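Local structure of response regulator aspartate phosphatase I (Bacillus subtilis subsp. subtilis, 4I1A) at residues F334-F348 against S357-I371. The protein dephosphorylates the sporulation phosphotransferase Spo0F and activates excision and transfer of the mobile element ICEBs1 by inactivating its repressor ImmR. Sequence-based numbering, arbitrary orientation.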
ATOM      1  N   PHE A 334      -9.870  -7.938   5.462  1.00 41.06           N
ATOM      2  CA  PHE A 334     -10.734  -7.082   6.259  1.00 51.28           C
ATOM      3  C   PHE A 334     -10.362  -5.598   6.235  1.00 47.74           C
ATOM      4  O   PHE A 334     -11.235  -4.740   6.357  1.00 52.70           O
ATOM      5  CB  PHE A 334     -10.825  -7.635   7.680  1.00 56.20           C
ATOM      6  CG  PHE A 334     -11.360  -9.036   7.732  1.00 52.55           C
ATOM      7  CD1 PHE A 334     -12.620  -9.323   7.228  1.00 53.72           C
ATOM      8  CD2 PHE A 334     -10.602 -10.073   8.266  1.00 56.71           C
ATOM      9  CE1 PHE A 334     -13.127 -10.627   7.258  1.00 59.96           C
ATOM     10  CE2 PHE A 334     -11.098 -11.373   8.301  1.00 61.16           C
ATOM     11  CZ  PHE A 334     -12.368 -11.652   7.790  1.00 55.97           C
ATOM     12  N   ALA A 335      -9.078  -5.300   6.055  1.00 45.69           N
ATOM     13  CA  ALA A 335      -8.639  -3.914   5.875  1.00 55.75           C
ATOM     14  C   ALA A 335      -9.295  -3.306   4.630  1.00 49.67           C
ATOM     15  O   ALA A 335      -9.911  -2.235   4.703  1.00 52.43           O
ATOM     16  CB  ALA A 335      -7.104  -3.818   5.801  1.00 47.07           C
ATOM     17  N   ASP A 336      -9.180  -4.007   3.503  1.00 53.16           N
ATOM     18  CA  ASP A 336      -9.879  -3.637   2.262  1.00 43.51           C
ATOM     19  C   ASP A 336     -11.376  -3.513   2.456  1.00 40.10           C
ATOM     20  O   ASP A 336     -11.980  -2.577   1.966  1.00 55.66           O
ATOM     21  CB  ASP A 336      -9.585  -4.642   1.164  1.00 55.35           C
ATOM     22  CG  ASP A 336      -8.165  -4.548   0.673  1.00 63.48           C
ATOM     23  OD1 ASP A 336      -7.524  -3.517   0.946  1.00 67.70           O
ATOM     24  OD2 ASP A 336      -7.698  -5.491   0.012  1.00 77.45           O
ATOM     25  N   VAL A 337     -11.969  -4.438   3.200  1.00 41.21           N
ATOM     26  CA  VAL A 337     -13.409  -4.392   3.457  1.00 45.33           C
ATOM     27  C   VAL A 337     -13.784  -3.190   4.316  1.00 57.60           C
ATOM     28  O   VAL A 337     -14.801  -2.534   4.089  1.00 56.75           O
ATOM     29  CB  VAL A 337     -13.913  -5.691   4.150  1.00 49.02           C
ATOM     30  CG1 VAL A 337     -15.364  -5.525   4.648  1.00 40.79           C
ATOM     31  CG2 VAL A 337     -13.798  -6.875   3.210  1.00 48.71           C
ATOM     32  N   GLU A 338     -12.952  -2.910   5.309  1.00 55.68           N
ATOM     33  CA  GLU A 338     -13.202  -1.800   6.204  1.00 54.52           C
ATOM     34  C   GLU A 338     -13.086  -0.465   5.461  1.00 47.84           C
ATOM     35  O   GLU A 338     -13.988   0.365   5.505  1.00 47.75           O
ATOM     36  CB  GLU A 338     -12.218  -1.849   7.369  1.00 53.41           C
ATOM     37  CG  GLU A 338     -12.358  -0.704   8.343  1.00 56.94           C
ATOM     38  CD  GLU A 338     -11.082  -0.473   9.143  1.00 66.02           C
ATOM     39  OE1 GLU A 338     -11.153   0.137  10.230  1.00 64.21           O
ATOM     40  OE2 GLU A 338     -10.001  -0.893   8.672  1.00 75.56           O
ATOM     41  N   ASN A 339     -11.976  -0.274   4.763  1.00 40.42           N
ATOM     42  CA  ASN A 339     -11.754   0.962   4.037  1.00 40.54           C
ATOM     43  C   ASN A 339     -12.746   1.195   2.895  1.00 52.39           C
ATOM     44  O   ASN A 339     -13.310   2.284   2.774  1.00 55.66           O
ATOM     45  CB  ASN A 339     -10.293   1.039   3.557  1.00 41.41           C
ATOM     46  CG  ASN A 339      -9.305   1.106   4.726  1.00 62.27           C
ATOM     47  OD1 ASN A 339      -8.131   0.760   4.581  1.00 76.32           O
ATOM     48  ND2 ASN A 339      -9.787   1.549   5.896  1.00 55.47           N
ATOM     49  N   PHE A 340     -12.974   0.176   2.071  1.00 47.78           N
ATOM     50  CA  PHE A 340     -13.888   0.326   0.944  1.00 46.75           C
ATOM     51  C   PHE A 340     -15.341   0.490   1.353  1.00 41.79           C
ATOM     52  O   PHE A 340     -16.080   1.267   0.740  1.00 45.61           O
ATOM     53  CB  PHE A 340     -13.735  -0.816  -0.060  1.00 43.93           C
ATOM     54  CG  PHE A 340     -12.631  -0.601  -1.019  1.00 54.61           C
ATOM     55  CD1 PHE A 340     -12.860   0.086  -2.197  1.00 67.55           C
ATOM     56  CD2 PHE A 340     -11.343  -1.048  -0.737  1.00 71.79           C
ATOM     57  CE1 PHE A 340     -11.822   0.307  -3.101  1.00 79.53           C
ATOM     58  CE2 PHE A 340     -10.295  -0.831  -1.632  1.00 76.15           C
ATOM     59  CZ  PHE A 340     -10.539  -0.151  -2.818  1.00 83.82           C
ATOM     60  N   SER A 341     -15.763  -0.235   2.380  1.00 38.96           N
ATOM     61  CA  SER A 341     -17.145  -0.111   2.829  1.00 41.37           C
ATOM     62  C   SER A 341     -17.451   1.274   3.425  1.00 47.37           C
ATOM     63  O   SER A 341     -18.603   1.746   3.382  1.00 43.77           O
ATOM     64  CB  SER A 341     -17.492  -1.200   3.836  1.00 44.22           C
ATOM     65  OG  SER A 341     -16.738  -1.062   5.021  1.00 49.83           O
ATOM     66  N   ILE A 342     -16.436   1.920   3.989  1.00 40.76           N
ATOM     67  CA  ILE A 342     -16.612   3.295   4.448  1.00 46.38           C
ATOM     68  C   ILE A 342     -16.805   4.238   3.247  1.00 45.14           C
ATOM     69  O   ILE A 342     -17.676   5.120   3.261  1.00 52.65           O
ATOM     70  CB  ILE A 342     -15.430   3.768   5.315  1.00 46.71           C
ATOM     71  CG1 ILE A 342     -15.481   3.118   6.703  1.00 43.19           C
ATOM     72  CG2 ILE A 342     -15.403   5.311   5.411  1.00 39.52           C
ATOM     73  CD1 ILE A 342     -14.140   3.277   7.495  1.00 37.28           C
ATOM     74  N   GLU A 343     -15.989   4.056   2.213  1.00 36.72           N
ATOM     75  CA  GLU A 343     -16.119   4.861   1.001  1.00 45.89           C
ATOM     76  C   GLU A 343     -17.494   4.672   0.373  1.00 48.92           C
ATOM     77  O   GLU A 343     -18.120   5.627  -0.090  1.00 51.40           O
ATOM     78  CB  GLU A 343     -15.039   4.485  -0.007  1.00 59.50           C
ATOM     79  CG  GLU A 343     -13.633   4.796   0.467  1.00 66.87           C
ATOM     80  CD  GLU A 343     -12.939   5.773  -0.437  1.00 90.53           C
ATOM     81  OE1 GLU A 343     -11.752   5.545  -0.762  1.00103.36           O
ATOM     82  OE2 GLU A 343     -13.590   6.766  -0.835  1.00 95.59           O
ATOM     83  N   VAL A 344     -17.965   3.430   0.380  1.00 43.60           N
ATOM     84  CA  VAL A 344     -19.270   3.108  -0.164  1.00 44.06           C
ATOM     85  C   VAL A 344     -20.373   3.709   0.699  1.00 45.18           C
ATOM     86  O   VAL A 344     -21.344   4.279   0.184  1.00 53.53           O
ATOM     87  CB  VAL A 344     -19.452   1.570  -0.327  1.00 46.73           C
ATOM     88  CG1 VAL A 344     -20.870   1.244  -0.760  1.00 39.82           C
ATOM     89  CG2 VAL A 344     -18.459   1.041  -1.356  1.00 43.51           C
ATOM     90  N   ALA A 345     -20.212   3.586   2.012  1.00 48.75           N
ATOM     91  CA  ALA A 345     -21.136   4.200   2.960  1.00 47.54           C
ATOM     92  C   ALA A 345     -21.175   5.715   2.806  1.00 49.94           C
ATOM     93  O   ALA A 345     -22.267   6.300   2.851  1.00 46.92           O
ATOM     94  CB  ALA A 345     -20.783   3.826   4.388  1.00 38.23           C
ATOM     95  N   ASP A 346     -20.007   6.351   2.631  1.00 37.04           N
ATOM     96  CA  ASP A 346     -19.980   7.816   2.477  1.00 44.11           C
ATOM     97  C   ASP A 346     -20.750   8.243   1.231  1.00 49.42           C
ATOM     98  O   ASP A 346     -21.569   9.166   1.258  1.00 52.16           O
ATOM     99  CB  ASP A 346     -18.548   8.372   2.412  1.00 45.35           C
ATOM    100  CG  ASP A 346     -17.815   8.277   3.742  1.00 50.65           C
ATOM    101  OD1 ASP A 346     -18.460   7.956   4.769  1.00 51.18           O
ATOM    102  OD2 ASP A 346     -16.588   8.513   3.758  1.00 56.35           O
ATOM    103  N   TYR A 347     -20.480   7.539   0.145  1.00 42.01           N
ATOM    104  CA  TYR A 347     -21.108   7.787  -1.138  1.00 44.05           C
ATOM    105  C   TYR A 347     -22.640   7.715  -1.080  1.00 46.38           C
ATOM    106  O   TYR A 347     -23.326   8.580  -1.622  1.00 54.49           O
ATOM    107  CB  TYR A 347     -20.540   6.812  -2.185  1.00 39.77           C
ATOM    108  CG  TYR A 347     -21.249   6.866  -3.513  1.00 45.52           C
ATOM    109  CD1 TYR A 347     -22.392   6.106  -3.748  1.00 44.40           C
ATOM    110  CD2 TYR A 347     -20.792   7.693  -4.529  1.00 48.01           C
ATOM    111  CE1 TYR A 347     -23.050   6.161  -4.960  1.00 46.47           C
ATOM    112  CE2 TYR A 347     -21.455   7.763  -5.741  1.00 47.05           C
ATOM    113  CZ  TYR A 347     -22.578   6.991  -5.955  1.00 52.30           C
ATOM    114  OH  TYR A 347     -23.234   7.044  -7.178  1.00 67.98           O
ATOM    115  N   PHE A 348     -23.171   6.687  -0.431  1.00 47.85           N
ATOM    116  CA  PHE A 348     -24.618   6.556  -0.288  1.00 49.24           C
ATOM    117  C   PHE A 348     -25.192   7.609   0.667  1.00 52.39           C
ATOM    118  O   PHE A 348     -26.333   8.058   0.500  1.00 53.80           O
ATOM    119  CB  PHE A 348     -25.009   5.137   0.151  1.00 52.00           C
ATOM    120  CG  PHE A 348     -24.848   4.106  -0.935  1.00 51.51           C
ATOM    121  CD1 PHE A 348     -25.276   4.372  -2.226  1.00 56.50           C
ATOM    122  CD2 PHE A 348     -24.224   2.891  -0.677  1.00 51.75           C
ATOM    123  CE1 PHE A 348     -25.107   3.431  -3.246  1.00 59.27           C
ATOM    124  CE2 PHE A 348     -24.054   1.954  -1.682  1.00 46.29           C
ATOM    125  CZ  PHE A 348     -24.494   2.227  -2.968  1.00 54.60           C
ATOM    126  N   SER A 357     -26.459   3.250   3.206  1.00 52.27           N
ATOM    127  CA  SER A 357     -25.311   3.855   3.866  1.00 48.67           C
ATOM    128  C   SER A 357     -25.076   3.238   5.245  1.00 46.63           C
ATOM    129  O   SER A 357     -23.940   2.962   5.610  1.00 54.19           O
ATOM    130  CB  SER A 357     -25.537   5.373   3.999  1.00 57.64           C
ATOM    131  OG  SER A 357     -24.409   6.028   4.552  1.00 59.57           O
ATOM    132  N   ASN A 358     -26.153   3.027   6.010  1.00 54.34           N
ATOM    133  CA  ASN A 358     -26.044   2.364   7.310  1.00 53.64           C
ATOM    134  C   ASN A 358     -25.538   0.928   7.223  1.00 55.29           C
ATOM    135  O   ASN A 358     -24.724   0.503   8.049  1.00 50.96           O
ATOM    136  CB  ASN A 358     -27.374   2.396   8.053  1.00 64.74           C
ATOM    137  CG  ASN A 358     -27.563   3.671   8.845  1.00 69.87           C
ATOM    138  OD1 ASN A 358     -26.893   4.690   8.601  1.00 61.21           O
ATOM    139  ND2 ASN A 358     -28.485   3.629   9.796  1.00 70.16           N
ATOM    140  N   GLU A 359     -26.027   0.193   6.220  1.00 51.90           N
ATOM    141  CA  GLU A 359     -25.617  -1.190   5.988  1.00 47.85           C
ATOM    142  C   GLU A 359     -24.120  -1.290   5.820  1.00 45.69           C
ATOM    143  O   GLU A 359     -23.491  -2.209   6.325  1.00 55.01           O
ATOM    144  CB  GLU A 359     -26.318  -1.766   4.754  1.00 64.44           C
ATOM    145  CG  GLU A 359     -25.686  -3.049   4.215  1.00 82.68           C
ATOM    146  CD  GLU A 359     -26.607  -3.809   3.269  1.00 97.76           C
ATOM    147  OE1 GLU A 359     -27.779  -4.048   3.638  1.00105.95           O
ATOM    148  OE2 GLU A 359     -26.162  -4.160   2.155  1.00 97.15           O
ATOM    149  N   TYR A 360     -23.542  -0.308   5.147  1.00 49.03           N
ATOM    150  CA  TYR A 360     -22.115  -0.330   4.880  1.00 38.23           C
ATOM    151  C   TYR A 360     -21.259   0.233   6.021  1.00 47.49           C
ATOM    152  O   TYR A 360     -20.109  -0.187   6.197  1.00 51.16           O
ATOM    153  CB  TYR A 360     -21.816   0.322   3.516  1.00 42.46           C
ATOM    154  CG  TYR A 360     -22.096  -0.649   2.387  1.00 47.52           C
ATOM    155  CD1 TYR A 360     -21.165  -1.635   2.053  1.00 40.64           C
ATOM    156  CD2 TYR A 360     -23.302  -0.617   1.692  1.00 49.41           C
ATOM    157  CE1 TYR A 360     -21.415  -2.544   1.058  1.00 47.68           C
ATOM    158  CE2 TYR A 360     -23.567  -1.523   0.674  1.00 42.47           C
ATOM    159  CZ  TYR A 360     -22.617  -2.487   0.369  1.00 49.49           C
ATOM    160  OH  TYR A 360     -22.855  -3.401  -0.621  1.00 54.90           O
ATOM    161  N   TYR A 361     -21.810   1.153   6.814  1.00 44.54           N
ATOM    162  CA  TYR A 361     -21.119   1.574   8.041  1.00 52.43           C
ATOM    163  C   TYR A 361     -21.070   0.386   8.995  1.00 47.30           C
ATOM    164  O   TYR A 361     -20.033   0.142   9.622  1.00 43.62           O
ATOM    165  CB  TYR A 361     -21.780   2.795   8.715  1.00 43.73           C
ATOM    166  CG  TYR A 361     -21.538   4.106   7.974  1.00 46.98           C
ATOM    167  CD1 TYR A 361     -20.243   4.515   7.648  1.00 43.12           C
ATOM    168  CD2 TYR A 361     -22.605   4.931   7.597  1.00 41.18           C
ATOM    169  CE1 TYR A 361     -20.012   5.718   6.962  1.00 46.94           C
ATOM    170  CE2 TYR A 361     -22.386   6.126   6.908  1.00 44.78           C
ATOM    171  CZ  TYR A 361     -21.083   6.508   6.589  1.00 48.32           C
ATOM    172  OH  TYR A 361     -20.840   7.672   5.901  1.00 45.90           O
ATOM    173  N   ARG A 362     -22.172  -0.369   9.062  1.00 47.69           N
ATOM    174  CA  ARG A 362     -22.243  -1.567   9.906  1.00 51.67           C
ATOM    175  C   ARG A 362     -21.207  -2.575   9.481  1.00 52.25           C
ATOM    176  O   ARG A 362     -20.569  -3.209  10.313  1.00 51.05           O
ATOM    177  CB  ARG A 362     -23.627  -2.220   9.848  1.00 41.24           C
ATOM    178  CG  ARG A 362     -24.733  -1.379  10.503  1.00 49.63           C
ATOM    179  CD  ARG A 362     -26.048  -2.140  10.633  1.00 51.95           C
ATOM    180  NE  ARG A 362     -26.521  -2.073  12.007  1.00 61.08           N
ATOM    181  CZ  ARG A 362     -26.937  -3.113  12.711  1.00 65.56           C
ATOM    182  NH1 ARG A 362     -26.973  -4.311  12.158  1.00 64.78           N
ATOM    183  NH2 ARG A 362     -27.331  -2.947  13.965  1.00 85.79           N
ATOM    184  N   MET A 363     -21.015  -2.697   8.175  1.00 48.91           N
ATOM    185  CA  MET A 363     -20.069  -3.671   7.656  1.00 52.11           C
ATOM    186  C   MET A 363     -18.642  -3.295   7.999  1.00 51.67           C
ATOM    187  O   MET A 363     -17.826  -4.160   8.334  1.00 52.13           O
ATOM    188  CB  MET A 363     -20.212  -3.838   6.144  1.00 50.58           C
ATOM    189  CG  MET A 363     -19.465  -5.052   5.626  1.00 56.23           C
ATOM    190  SD  MET A 363     -19.947  -5.421   3.954  1.00 90.75           S
ATOM    191  CE  MET A 363     -19.043  -4.130   3.194  1.00 42.93           C
ATOM    192  N   SER A 364     -18.340  -2.002   7.916  1.00 50.74           N
ATOM    193  CA  SER A 364     -17.020  -1.510   8.298  1.00 44.70           C
ATOM    194  C   SER A 364     -16.741  -1.783   9.777  1.00 43.99           C
ATOM    195  O   SER A 364     -15.601  -2.087  10.138  1.00 46.55           O
ATOM    196  CB  SER A 364     -16.885  -0.013   8.021  1.00 53.99           C
ATOM    197  OG  SER A 364     -17.756   0.723   8.869  1.00 66.44           O
ATOM    198  N   ILE A 365     -17.765  -1.664  10.630  1.00 48.89           N
ATOM    199  CA  ILE A 365     -17.595  -1.944  12.060  1.00 57.53           C
ATOM    200  C   ILE A 365     -17.162  -3.398  12.267  1.00 54.57           C
ATOM    201  O   ILE A 365     -16.194  -3.691  12.982  1.00 53.55           O
ATOM    202  CB  ILE A 365     -18.892  -1.749  12.872  1.00 55.25           C
ATOM    203  CG1 ILE A 365     -19.507  -0.365  12.656  1.00 58.89           C
ATOM    204  CG2 ILE A 365     -18.641  -2.024  14.340  1.00 45.80           C
ATOM    205  CD1 ILE A 365     -18.671   0.751  13.085  1.00 55.14           C
ATOM    206  N   GLU A 366     -17.912  -4.297  11.642  1.00 55.81           N
ATOM    207  CA  GLU A 366     -17.655  -5.733  11.679  1.00 64.24           C
ATOM    208  C   GLU A 366     -16.260  -6.079  11.175  1.00 56.90           C
ATOM    209  O   GLU A 366     -15.559  -6.873  11.803  1.00 55.28           O
ATOM    210  CB  GLU A 366     -18.709  -6.480  10.847  1.00 70.37           C
ATOM    211  CG  GLU A 366     -19.538  -7.476  11.633  1.00 91.73           C
ATOM    212  CD  GLU A 366     -18.711  -8.649  12.144  1.00108.58           C
ATOM    213  OE1 GLU A 366     -18.412  -9.558  11.332  1.00115.20           O
ATOM    214  OE2 GLU A 366     -18.359  -8.659  13.352  1.00103.13           O
ATOM    215  N   ALA A 367     -15.867  -5.490  10.042  1.00 48.06           N
ATOM    216  CA  ALA A 367     -14.541  -5.739   9.483  1.00 50.96           C
ATOM    217  C   ALA A 367     -13.449  -5.310  10.462  1.00 50.60           C
ATOM    218  O   ALA A 367     -12.453  -6.019  10.644  1.00 50.00           O
ATOM    219  CB  ALA A 367     -14.369  -5.046   8.144  1.00 45.21           C
ATOM    220  N   ARG A 368     -13.651  -4.150  11.084  1.00 48.84           N
ATOM    221  CA  ARG A 368     -12.726  -3.625  12.087  1.00 51.83           C
ATOM    222  C   ARG A 368     -12.610  -4.617  13.246  1.00 56.29           C
ATOM    223  O   ARG A 368     -11.507  -4.953  13.679  1.00 57.08           O
ATOM    224  CB  ARG A 368     -13.201  -2.255  12.586  1.00 56.03           C
ATOM    225  CG  ARG A 368     -12.360  -1.608  13.699  1.00 60.96           C
ATOM    226  CD  ARG A 368     -13.251  -1.022  14.827  1.00119.90           C
ATOM    227  NE  ARG A 368     -13.684  -2.034  15.801  1.00117.10           N
ATOM    228  CZ  ARG A 368     -14.232  -1.767  16.986  1.00109.97           C
ATOM    229  NH1 ARG A 368     -14.424  -0.515  17.372  1.00111.74           N
ATOM    230  NH2 ARG A 368     -14.585  -2.759  17.794  1.00105.52           N
ATOM    231  N   ARG A 369     -13.751  -5.094  13.739  1.00 52.39           N
ATOM    232  CA  ARG A 369     -13.751  -6.095  14.803  1.00 50.87           C
ATOM    233  C   ARG A 369     -12.975  -7.348  14.413  1.00 53.53           C
ATOM    234  O   ARG A 369     -12.250  -7.915  15.228  1.00 50.49           O
ATOM    235  CB  ARG A 369     -15.173  -6.443  15.227  1.00 50.68           C
ATOM    236  CG  ARG A 369     -15.851  -5.303  15.993  1.00 52.48           C
ATOM    237  CD  ARG A 369     -17.252  -5.650  16.457  1.00 53.53           C
ATOM    238  NE  ARG A 369     -17.751  -4.626  17.377  1.00 78.79           N
ATOM    239  CZ  ARG A 369     -18.975  -4.103  17.338  1.00 86.42           C
ATOM    240  NH1 ARG A 369     -19.849  -4.508  16.422  1.00 80.19           N
ATOM    241  NH2 ARG A 369     -19.328  -3.173  18.219  1.00 87.36           N
ATOM    242  N   LYS A 370     -13.104  -7.762  13.159  1.00 54.58           N
ATOM    243  CA  LYS A 370     -12.384  -8.934  12.692  1.00 56.51           C
ATOM    244  C   LYS A 370     -10.880  -8.707  12.631  1.00 56.38           C
ATOM    245  O   LYS A 370     -10.107  -9.633  12.876  1.00 61.69           O
ATOM    246  CB  LYS A 370     -12.946  -9.426  11.355  1.00 62.34           C
ATOM    247  CG  LYS A 370     -14.227 -10.224  11.542  1.00 62.63           C
ATOM    248  CD  LYS A 370     -14.861 -10.617  10.233  1.00 72.73           C
ATOM    249  CE  LYS A 370     -15.941 -11.668  10.451  1.00 78.95           C
ATOM    250  NZ  LYS A 370     -15.371 -12.907  11.070  1.00 85.44           N
ATOM    251  N   ILE A 371     -10.464  -7.480  12.331  1.00 56.12           N
ATOM    252  CA  ILE A 371      -9.042  -7.142  12.373  1.00 53.82           C
ATOM    253  C   ILE A 371      -8.481  -7.238  13.803  1.00 54.36           C
ATOM    254  O   ILE A 371      -7.473  -7.894  14.018  1.00 50.46           O
ATOM    255  CB  ILE A 371      -8.743  -5.749  11.760  1.00 62.82           C
ATOM    256  CG1 ILE A 371      -9.099  -5.733  10.276  1.00 56.72           C
ATOM    257  CG2 ILE A 371      -7.259  -5.375  11.932  1.00 57.30           C
ATOM    258  CD1 ILE A 371      -8.973  -4.363   9.639  1.00 51.35           C
TER
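Ala345 packs against Tyr360 and Tyr361 where the two helices of a tetratricopeptide-repeat hairpin, the predicted sixth repeat, run antiparallel (160° between their directions, axes 7.8 Å apart at closest). Ala345 CB sits over the Tyr361 ring, 3.3 Å from its centroid and 13° off the normal. The small side chains of Ala345 and Ser357 are consistent with their CA-CA distance of 4.3 Å; Glu338 and Ser364 form a second close CA pair, small on one side only. Tyr360 enters as a knob among Ser341, Val344, Ala345 and Phe348; Val344 CG1, anti to its own backbone N (chi1 174°), stands over the ring face, 3.8 Å from the centroid. Leaning on Ile321, Tyr360 also ties the pair to helix 318-330. Ser341 OG donates to Val337 O, while touching Ser364 CB.

Toward Phe334 and Ile371 the contact opens to solvent. Glu338 is a knob among Ser364, Ala367, Arg368 and Ile371, its CB on Ala367 CB and its carboxylate against carbons of Arg368 and Ile371; Glu338 OE1 and Arg368 NE stay 6.5 Å apart. Lys370 lays CB over the Phe334 ring, 3.9 Å from its centroid. Back at the turn end, Ser357 OG donates a hydrogen bond to Ala345 O (2.7 Å), and Tyr361 OH donates to the anti lone pair of Asp346 OD1 at 2.7 Å.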